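Local structure of esterase E25 (Uncultured bacterium, 4Q05) at residues F325-A336 with E343-L351; L226-T234 with G290-T298. The protein probably hydrolyses carboxylic ester bonds as a dimeric esterase of the bacterial hormone-sensitive lipase family. One frame throughout, in Å; residues are numbered along the deposited sequence.

Both contacts are largely buried, and both involve the same alpha/beta hydrolase sheet. Contact 2 joins two neighbouring strands, 229-235 and 294-299, inside that sheet. Contact 1 takes the next strand, 322-327, which is outermost within the chain, with the loop after it, and sets both against helix 342-358. The contacts touch through Phe-325 N and Leu-296 O, and through His-332 ND1 and Thr-234 OG1. Contact 2 is held by backbone hydrogen bonds and apolar side chains, and no other chain touches it. Contact 1 is more polar. It uses waters, a threonine hydroxyl and glutamates, and it borders the second subunit.

Contact 1 of 2, residues F325-A336 with E343-L351. With NA (sodium ion), chain D.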
loop_
_atom_site.group_PDB
_atom_site.type_symbol
_atom_site.label_atom_id
_atom_site.label_comp_id
_atom_site.label_asym_id
_atom_site.label_seq_id
_atom_site.Cartn_x
_atom_site.Cartn_y
_atom_site.Cartn_z
ATOM N N PHE A 325 4.069 -0.094 4.222
ATOM C CA PHE A 325 4.031 1.366 4.141
ATOM C C PHE A 325 4.154 1.790 2.686
ATOM O O PHE A 325 5.089 1.398 1.997
ATOM C CB PHE A 325 5.156 1.977 4.981
ATOM C CG PHE A 325 5.043 1.641 6.435
ATOM C CD1 PHE A 325 5.487 0.419 6.910
ATOM C CD2 PHE A 325 4.457 2.526 7.317
ATOM C CE1 PHE A 325 5.365 0.097 8.251
ATOM C CE2 PHE A 325 4.328 2.211 8.659
ATOM C CZ PHE A 325 4.786 0.996 9.123
ATOM N N VAL A 326 3.187 2.568 2.221
ATOM C CA VAL A 326 3.174 3.077 0.853
ATOM C C VAL A 326 3.100 4.596 0.938
ATOM O O VAL A 326 2.155 5.153 1.490
ATOM C CB VAL A 326 1.950 2.565 0.064
ATOM C CG1 VAL A 326 1.945 3.132 -1.364
ATOM C CG2 VAL A 326 1.926 1.024 0.046
ATOM N N TYR A 327 4.099 5.267 0.390
ATOM C CA TYR A 327 4.163 6.717 0.479
ATOM C C TYR A 327 3.720 7.386 -0.802
ATOM O O TYR A 327 4.231 7.096 -1.868
ATOM C CB TYR A 327 5.572 7.168 0.857
ATOM C CG TYR A 327 5.876 6.829 2.292
ATOM C CD1 TYR A 327 5.512 7.693 3.323
ATOM C CD2 TYR A 327 6.482 5.629 2.621
ATOM C CE1 TYR A 327 5.760 7.374 4.645
ATOM C CE2 TYR A 327 6.731 5.301 3.933
ATOM C CZ TYR A 327 6.365 6.177 4.943
ATOM O OH TYR A 327 6.627 5.838 6.248
ATOM N N GLU A 328 2.759 8.291 -0.672
ATOM C CA GLU A 328 2.353 9.157 -1.770
ATOM C C GLU A 328 3.582 9.816 -2.399
ATOM O O GLU A 328 4.397 10.404 -1.686
ATOM C CB GLU A 328 1.427 10.242 -1.212
ATOM C CG GLU A 328 1.018 11.321 -2.184
ATOM C CD GLU A 328 0.009 10.821 -3.184
ATOM O OE1 GLU A 328 -0.202 9.587 -3.249
ATOM O OE2 GLU A 328 -0.566 11.655 -3.908
ATOM N N GLY A 329 3.700 9.722 -3.725
ATOM C CA GLY A 329 4.752 10.388 -4.480
ATOM C C GLY A 329 6.042 9.596 -4.634
ATOM O O GLY A 329 6.868 9.885 -5.504
ATOM N N ILE A 330 6.214 8.568 -3.811
ATOM C CA ILE A 330 7.490 7.864 -3.782
ATOM C C ILE A 330 7.653 6.811 -4.874
ATOM O O ILE A 330 6.784 5.941 -5.059
ATOM C CB ILE A 330 7.760 7.282 -2.384
ATOM C CG1 ILE A 330 8.382 8.376 -1.503
ATOM C CG2 ILE A 330 8.651 6.037 -2.455
ATOM C CD1 ILE A 330 9.047 7.857 -0.233
ATOM N N ALA A 331 8.769 6.913 -5.600
ATOM C CA ALA A 331 9.130 5.936 -6.618
ATOM C C ALA A 331 10.158 4.968 -6.048
ATOM O O ALA A 331 10.545 5.085 -4.891
ATOM C CB ALA A 331 9.695 6.633 -7.853
ATOM N N HIS A 332 10.612 4.031 -6.878
ATOM C CA HIS A 332 11.563 2.996 -6.470
ATOM C C HIS A 332 12.752 3.559 -5.701
ATOM O O HIS A 332 13.563 4.265 -6.273
ATOM C CB HIS A 332 12.086 2.294 -7.715
ATOM C CG HIS A 332 13.106 1.238 -7.443
ATOM N ND1 HIS A 332 12.781 0.003 -6.916
ATOM C CD2 HIS A 332 14.443 1.217 -7.661
ATOM C CE1 HIS A 332 13.877 -0.729 -6.822
ATOM N NE2 HIS A 332 14.899 -0.015 -7.264
ATOM N N GLY A 333 12.853 3.234 -4.417
ATOM C CA GLY A 333 13.982 3.656 -3.604
ATOM C C GLY A 333 13.941 5.076 -3.061
ATOM O O GLY A 333 14.856 5.470 -2.347
ATOM N N ASP A 334 12.890 5.840 -3.374
ATOM C CA ASP A 334 12.839 7.249 -2.995
ATOM C C ASP A 334 12.705 7.461 -1.497
ATOM O O ASP A 334 12.800 8.594 -1.025
ATOM C CB ASP A 334 11.685 7.974 -3.699
ATOM C CG ASP A 334 12.042 8.427 -5.089
ATOM O OD1 ASP A 334 13.249 8.440 -5.414
ATOM O OD2 ASP A 334 11.110 8.782 -5.853
ATOM N N TYR A 335 12.454 6.385 -0.755
ATOM C CA TYR A 335 12.267 6.482 0.691
ATOM C C TYR A 335 13.611 6.608 1.388
ATOM O O TYR A 335 13.669 6.830 2.591
ATOM C CB TYR A 335 11.538 5.243 1.220
ATOM C CG TYR A 335 12.227 3.958 0.835
ATOM C CD1 TYR A 335 13.334 3.504 1.543
ATOM C CD2 TYR A 335 11.787 3.209 -0.249
ATOM C CE1 TYR A 335 13.984 2.336 1.186
ATOM C CE2 TYR A 335 12.426 2.038 -0.607
ATOM C CZ TYR A 335 13.522 1.609 0.106
ATOM O OH TYR A 335 14.159 0.444 -0.255
ATOM N N ALA A 336 14.692 6.447 0.631
ATOM C CA ALA A 336 16.033 6.452 1.207
ATOM C C ALA A 336 16.985 7.289 0.372
ATOM O O ALA A 336 18.145 6.931 0.199
ATOM C CB ALA A 336 16.558 5.037 1.331
ATOM N N GLU A 343 8.798 11.636 4.904
ATOM C CA GLU A 343 8.470 10.247 4.566
ATOM C C GLU A 343 9.565 9.306 5.043
ATOM O O GLU A 343 9.309 8.257 5.617
ATOM C CB GLU A 343 8.306 10.083 3.047
ATOM C CG GLU A 343 7.024 10.698 2.487
ATOM C CD GLU A 343 7.146 12.190 2.192
ATOM O OE1 GLU A 343 8.201 12.792 2.494
ATOM O OE2 GLU A 343 6.178 12.769 1.646
ATOM N N THR A 344 10.796 9.700 4.774
ATOM C CA THR A 344 11.968 8.931 5.150
ATOM C C THR A 344 12.151 8.897 6.656
ATOM O O THR A 344 12.431 7.847 7.239
ATOM C CB THR A 344 13.210 9.549 4.478
ATOM O OG1 THR A 344 13.046 9.461 3.062
ATOM C CG2 THR A 344 14.481 8.840 4.897
ATOM N N GLN A 345 11.986 10.040 7.309
ATOM C CA GLN A 345 12.127 10.083 8.758
ATOM C C GLN A 345 11.081 9.196 9.410
ATOM O O GLN A 345 11.363 8.491 10.373
ATOM C CB GLN A 345 11.992 11.514 9.279
ATOM C CG GLN A 345 13.090 12.441 8.815
ATOM C CD GLN A 345 12.875 13.849 9.304
ATOM O OE1 GLN A 345 11.767 14.217 9.702
ATOM N NE2 GLN A 345 13.931 14.649 9.285
ATOM N N HIS A 346 9.868 9.230 8.878
ATOM C CA HIS A 346 8.800 8.408 9.432
ATOM C C HIS A 346 9.097 6.930 9.166
ATOM O O HIS A 346 9.049 6.085 10.071
ATOM C CB HIS A 346 7.469 8.796 8.795
ATOM C CG HIS A 346 6.347 7.865 9.135
ATOM N ND1 HIS A 346 6.071 7.473 10.425
ATOM C CD2 HIS A 346 5.423 7.261 8.350
ATOM C CE1 HIS A 346 5.023 6.663 10.422
ATOM N NE2 HIS A 346 4.614 6.520 9.176
ATOM N N ALA A 347 9.427 6.627 7.917
ATOM C CA ALA A 347 9.623 5.242 7.514
ATOM C C ALA A 347 10.628 4.543 8.435
ATOM O O ALA A 347 10.412 3.417 8.892
ATOM C CB ALA A 347 10.109 5.196 6.080
ATOM N N PHE A 348 11.731 5.218 8.714
ATOM C CA PHE A 348 12.795 4.577 9.475
ATOM C C PHE A 348 12.583 4.670 10.978
ATOM O O PHE A 348 13.063 3.830 11.730
ATOM C CB PHE A 348 14.153 5.078 8.997
ATOM C CG PHE A 348 14.478 4.588 7.624
ATOM C CD1 PHE A 348 14.829 3.261 7.426
ATOM C CD2 PHE A 348 14.324 5.409 6.522
ATOM C CE1 PHE A 348 15.079 2.780 6.149
ATOM C CE2 PHE A 348 14.585 4.939 5.245
ATOM C CZ PHE A 348 14.957 3.620 5.060
ATOM N N ALA A 349 11.816 5.661 11.418
ATOM C CA ALA A 349 11.315 5.612 12.786
ATOM C C ALA A 349 10.408 4.380 12.971
ATOM O O ALA A 349 10.502 3.675 13.977
ATOM C CB ALA A 349 10.580 6.904 13.146
ATOM N N GLU A 350 9.558 4.102 11.986
ATOM C CA GLU A 350 8.747 2.885 12.010
ATOM C C GLU A 350 9.632 1.629 11.974
ATOM O O GLU A 350 9.378 0.671 12.694
ATOM C CB GLU A 350 7.758 2.865 10.839
ATOM C CG GLU A 350 6.679 3.956 10.908
ATOM C CD GLU A 350 5.551 3.647 11.902
ATOM O OE1 GLU A 350 5.545 2.561 12.527
ATOM O OE2 GLU A 350 4.662 4.510 12.051
ATOM N N LEU A 351 10.673 1.633 11.139
ATOM C CA LEU A 351 11.571 0.488 11.079
ATOM C C LEU A 351 12.177 0.282 12.459
ATOM O O LEU A 351 12.205 -0.831 12.986
ATOM C CB LEU A 351 12.679 0.692 10.039
ATOM C CG LEU A 351 13.657 -0.489 9.929
ATOM C CD1 LEU A 351 12.901 -1.795 9.714
ATOM C CD2 LEU A 351 14.707 -0.280 8.834
HETATM NA NA NA D . 0.761 3.616 3.524
HETATM O O HOH W 1 4.215 11.336 0.980
HETATM O O HOH W 2 14.063 10.189 0.793
#
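Tyr-335 O lies at the edge of the Phe-348 ring, in its plane. Phe-348 CZ in turn meets the rim of the Tyr-335 ring, 3.9 Å from Tyr-335 CD1, and the two side chains cross at about a right angle. A chi1 of 55° folds the Tyr-335 ring back over its own loop, where Gly-333 C lies 4.0 Å above the ring plane, offset toward the rim. The side chain of Glu-343 runs past the Tyr-327 ring the opposite way, and Glu-343 CG lies 3.5 Å from Tyr-327 CD1. Ala-347 CB lies 4.0 Å from Tyr-327 CE2. Glu-350 crosses Phe-325 at about a right angle, with Glu-350 CG 3.7 Å from Phe-325 CE2. Its carboxylate pairs with Arg-316 of the second subunit, and Val-326 O shares a sodium ion with His-312 of that subunit.

Thr-344 OG1 donates to Tyr-335 O at 2.7 Å, from above the carbonyl plane. A water bridges the same hydroxyl to Asp-334 O. A second water donates to Glu-328 O and to Glu-343 OE2. Ser-51 bonds the other oxygen of Glu-343.

His-332, in the loop where alpha/beta hydrolases carry the catalytic histidine, is probably that residue. It makes no contact with 343-351; the helix meets the loop near its two ends. There the Thr-344 hydroxyl and two waters satisfy the carbonyls of Tyr-335, Asp-334 and Glu-328, three polar backbone groups of buried residues.

Contact 2 of 2, residues L226-T234 with G290-T298; sequences LPGALFLGT and GFPPTFLIT
Phe-231 and Phe-295 meet across two parallel neighbouring strands of the alpha/beta hydrolase sheet. Their side chains cross obliquely, with the ring planes 33° apart. Phe-295 comes to the rim of the Phe-231 ring, with the two CD1 atoms 3.6 Å apart. The two residues are bridge partners, which puts both on the same face of the sheet. In each, CG is anti to the backbone N (chi1 173° for Phe-231), and this sets how the ring lies on that face. Ile-297 shares the face, and its CG2 reaches Phe-231 CZ at 3.9 Å. Helix 342-358 packs there through Ala-347, which touches Ile-297, and Phe-354, which meets Phe-295 edge-to-face.

The other face carries Leu-230, Leu-232, Thr-294 and Leu-296. Leu-232 and Leu-296 lie side by side and point the same way. Thr-294 turns its methyl CG2 to Leu-232 CD1, 3.6 Å away. Its hydroxyl OG1 donates to Pro-292 O of its own segment, at 3.0 Å. Leu-230 stands at about a right angle to Phe-291, with Leu-230 CD1 3.4 Å from Phe-291 CD2. Pro-292 CG also packs on Leu-230 CG. Helices 206-221 and 305-317 touch Phe-291 on this side.

Five backbone hydrogen bonds hold the strands in register, beginning with Leu-230 N to Pro-293 O. At the last of them, Thr-234 N meets Ile-297 O at 2.9 Å, and the N-H...O angle is a nearly straight 171°.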
loop_
_atom_site.group_PDB
_atom_site.type_symbol
_atom_site.label_atom_id
_atom_site.label_comp_id
_atom_site.label_asym_id
_atom_site.label_seq_id
_atom_site.Cartn_x
_atom_site.Cartn_y
_atom_site.Cartn_z
ATOM N N LEU A 226 16.399 -18.384 11.681
ATOM C CA LEU A 226 16.031 -17.257 10.816
ATOM C C LEU A 226 16.298 -15.932 11.493
ATOM O O LEU A 226 16.353 -15.859 12.714
ATOM C CB LEU A 226 14.551 -17.326 10.460
ATOM C CG LEU A 226 14.072 -18.645 9.860
ATOM C CD1 LEU A 226 12.573 -18.573 9.592
ATOM C CD2 LEU A 226 14.829 -18.934 8.588
ATOM N N PRO A 227 16.451 -14.861 10.702
ATOM C CA PRO A 227 16.586 -13.535 11.317
ATOM C C PRO A 227 15.351 -13.202 12.153
ATOM O O PRO A 227 14.284 -13.770 11.916
ATOM C CB PRO A 227 16.664 -12.591 10.105
ATOM C CG PRO A 227 17.131 -13.430 8.987
ATOM C CD PRO A 227 16.531 -14.797 9.233
ATOM N N GLY A 228 15.500 -12.300 13.117
ATOM C CA GLY A 228 14.380 -11.854 13.922
ATOM C C GLY A 228 13.402 -10.981 13.147
ATOM O O GLY A 228 12.242 -10.848 13.531
ATOM N N ALA A 229 13.866 -10.378 12.060
ATOM C CA ALA A 229 13.017 -9.490 11.259
ATOM C C ALA A 229 13.601 -9.305 9.865
ATOM O O ALA A 229 14.814 -9.419 9.679
ATOM C CB ALA A 229 12.880 -8.137 11.937
ATOM N N LEU A 230 12.745 -9.018 8.886
ATOM C CA LEU A 230 13.225 -8.725 7.542
ATOM C C LEU A 230 12.790 -7.334 7.162
ATOM O O LEU A 230 11.732 -6.878 7.585
ATOM C CB LEU A 230 12.628 -9.689 6.525
ATOM C CG LEU A 230 12.848 -11.175 6.743
ATOM C CD1 LEU A 230 12.286 -11.920 5.537
ATOM C CD2 LEU A 230 14.333 -11.481 6.938
ATOM N N PHE A 231 13.617 -6.669 6.367
ATOM C CA PHE A 231 13.256 -5.406 5.741
ATOM C C PHE A 231 13.251 -5.601 4.230
ATOM O O PHE A 231 14.267 -5.998 3.650
ATOM C CB PHE A 231 14.279 -4.337 6.119
ATOM C CG PHE A 231 14.092 -3.049 5.394
ATOM C CD1 PHE A 231 13.063 -2.195 5.745
ATOM C CD2 PHE A 231 14.934 -2.697 4.348
ATOM C CE1 PHE A 231 12.880 -0.996 5.071
ATOM C CE2 PHE A 231 14.770 -1.511 3.678
ATOM C CZ PHE A 231 13.739 -0.652 4.037
ATOM N N LEU A 232 12.105 -5.359 3.594
ATOM C CA LEU A 232 12.012 -5.443 2.140
ATOM C C LEU A 232 11.517 -4.122 1.557
ATOM O O LEU A 232 10.304 -3.862 1.494
ATOM C CB LEU A 232 11.075 -6.570 1.722
ATOM C CG LEU A 232 11.406 -7.959 2.265
ATOM C CD1 LEU A 232 10.339 -8.935 1.816
ATOM C CD2 LEU A 232 12.781 -8.412 1.775
ATOM N N GLY A 233 12.434 -3.269 1.152
ATOM C CA GLY A 233 12.112 -2.033 0.520
ATOM C C GLY A 233 12.082 -2.270 -0.955
ATOM O O GLY A 233 12.988 -2.869 -1.446
ATOM N N THR A 234 11.020 -1.824 -1.603
ATOM C CA THR A 234 10.791 -1.960 -3.029
ATOM C C THR A 234 11.437 -3.239 -3.615
ATOM O O THR A 234 12.285 -3.188 -4.442
ATOM C CB THR A 234 11.170 -0.668 -3.783
ATOM O OG1 THR A 234 10.848 -0.783 -5.148
ATOM C CG2 THR A 234 12.621 -0.349 -3.632
ATOM N N GLY A 290 6.551 -19.312 7.186
ATOM C CA GLY A 290 7.695 -19.380 8.074
ATOM C C GLY A 290 8.553 -18.134 8.074
ATOM O O GLY A 290 9.499 -18.034 8.852
ATOM N N PHE A 291 8.243 -17.171 7.212
ATOM C CA PHE A 291 9.040 -15.941 7.195
ATOM C C PHE A 291 8.984 -15.217 8.537
ATOM O O PHE A 291 7.961 -15.213 9.214
ATOM C CB PHE A 291 8.617 -15.005 6.047
ATOM C CG PHE A 291 9.443 -15.172 4.792
ATOM C CD1 PHE A 291 9.601 -16.423 4.207
ATOM C CD2 PHE A 291 10.068 -14.081 4.208
ATOM C CE1 PHE A 291 10.366 -16.581 3.057
ATOM C CE2 PHE A 291 10.826 -14.227 3.061
ATOM C CZ PHE A 291 10.973 -15.481 2.476
ATOM N N PRO A 292 10.102 -14.597 8.925
ATOM C CA PRO A 292 10.146 -13.731 10.100
ATOM C C PRO A 292 9.236 -12.523 9.855
ATOM O O PRO A 292 8.849 -12.298 8.712
ATOM C CB PRO A 292 11.608 -13.245 10.126
ATOM C CG PRO A 292 12.347 -14.078 9.145
ATOM C CD PRO A 292 11.345 -14.543 8.139
ATOM N N PRO A 293 8.922 -11.751 10.902
ATOM C CA PRO A 293 8.162 -10.513 10.685
ATOM C C PRO A 293 8.860 -9.657 9.651
ATOM O O PRO A 293 10.080 -9.484 9.722
ATOM C CB PRO A 293 8.212 -9.834 12.057
ATOM C CG PRO A 293 8.278 -10.993 13.025
ATOM C CD PRO A 293 9.148 -12.020 12.336
ATOM N N THR A 294 8.090 -9.121 8.714
ATOM C CA THR A 294 8.644 -8.400 7.579
ATOM C C THR A 294 8.061 -6.984 7.463
ATOM O O THR A 294 6.863 -6.764 7.654
ATOM C CB THR A 294 8.398 -9.197 6.288
ATOM O OG1 THR A 294 9.066 -10.457 6.391
ATOM C CG2 THR A 294 8.909 -8.454 5.042
ATOM N N PHE A 295 8.937 -6.039 7.150
ATOM C CA PHE A 295 8.599 -4.631 7.024
ATOM C C PHE A 295 8.808 -4.300 5.555
ATOM O O PHE A 295 9.899 -4.542 5.013
ATOM C CB PHE A 295 9.553 -3.831 7.919
ATOM C CG PHE A 295 9.313 -2.331 7.943
ATOM C CD1 PHE A 295 9.662 -1.533 6.866
ATOM C CD2 PHE A 295 8.817 -1.720 9.087
ATOM C CE1 PHE A 295 9.475 -0.158 6.914
ATOM C CE2 PHE A 295 8.643 -0.347 9.146
ATOM C CZ PHE A 295 8.969 0.432 8.058
ATOM N N LEU A 296 7.780 -3.769 4.896
ATOM C CA LEU A 296 7.884 -3.467 3.467
ATOM C C LEU A 296 7.527 -2.018 3.185
ATOM O O LEU A 296 6.649 -1.459 3.817
ATOM C CB LEU A 296 6.960 -4.360 2.629
ATOM C CG LEU A 296 7.113 -5.875 2.797
ATOM C CD1 LEU A 296 6.078 -6.383 3.801
ATOM C CD2 LEU A 296 6.945 -6.569 1.441
ATOM N N ILE A 297 8.207 -1.424 2.222
ATOM C CA ILE A 297 7.974 -0.027 1.897
ATOM C C ILE A 297 8.053 0.189 0.395
ATOM O O ILE A 297 8.868 -0.429 -0.304
ATOM C CB ILE A 297 8.951 0.899 2.664
ATOM C CG1 ILE A 297 8.729 2.362 2.267
ATOM C CG2 ILE A 297 10.380 0.519 2.390
ATOM C CD1 ILE A 297 9.570 3.309 3.074
ATOM N N THR A 298 7.175 1.048 -0.104
ATOM C CA THR A 298 7.134 1.375 -1.516
ATOM C C THR A 298 6.372 2.710 -1.624
ATOM O O THR A 298 6.231 3.416 -0.632
ATOM C CB THR A 298 6.471 0.234 -2.333
ATOM O OG1 THR A 298 6.417 0.575 -3.725
ATOM C CG2 THR A 298 5.058 -0.049 -1.822
#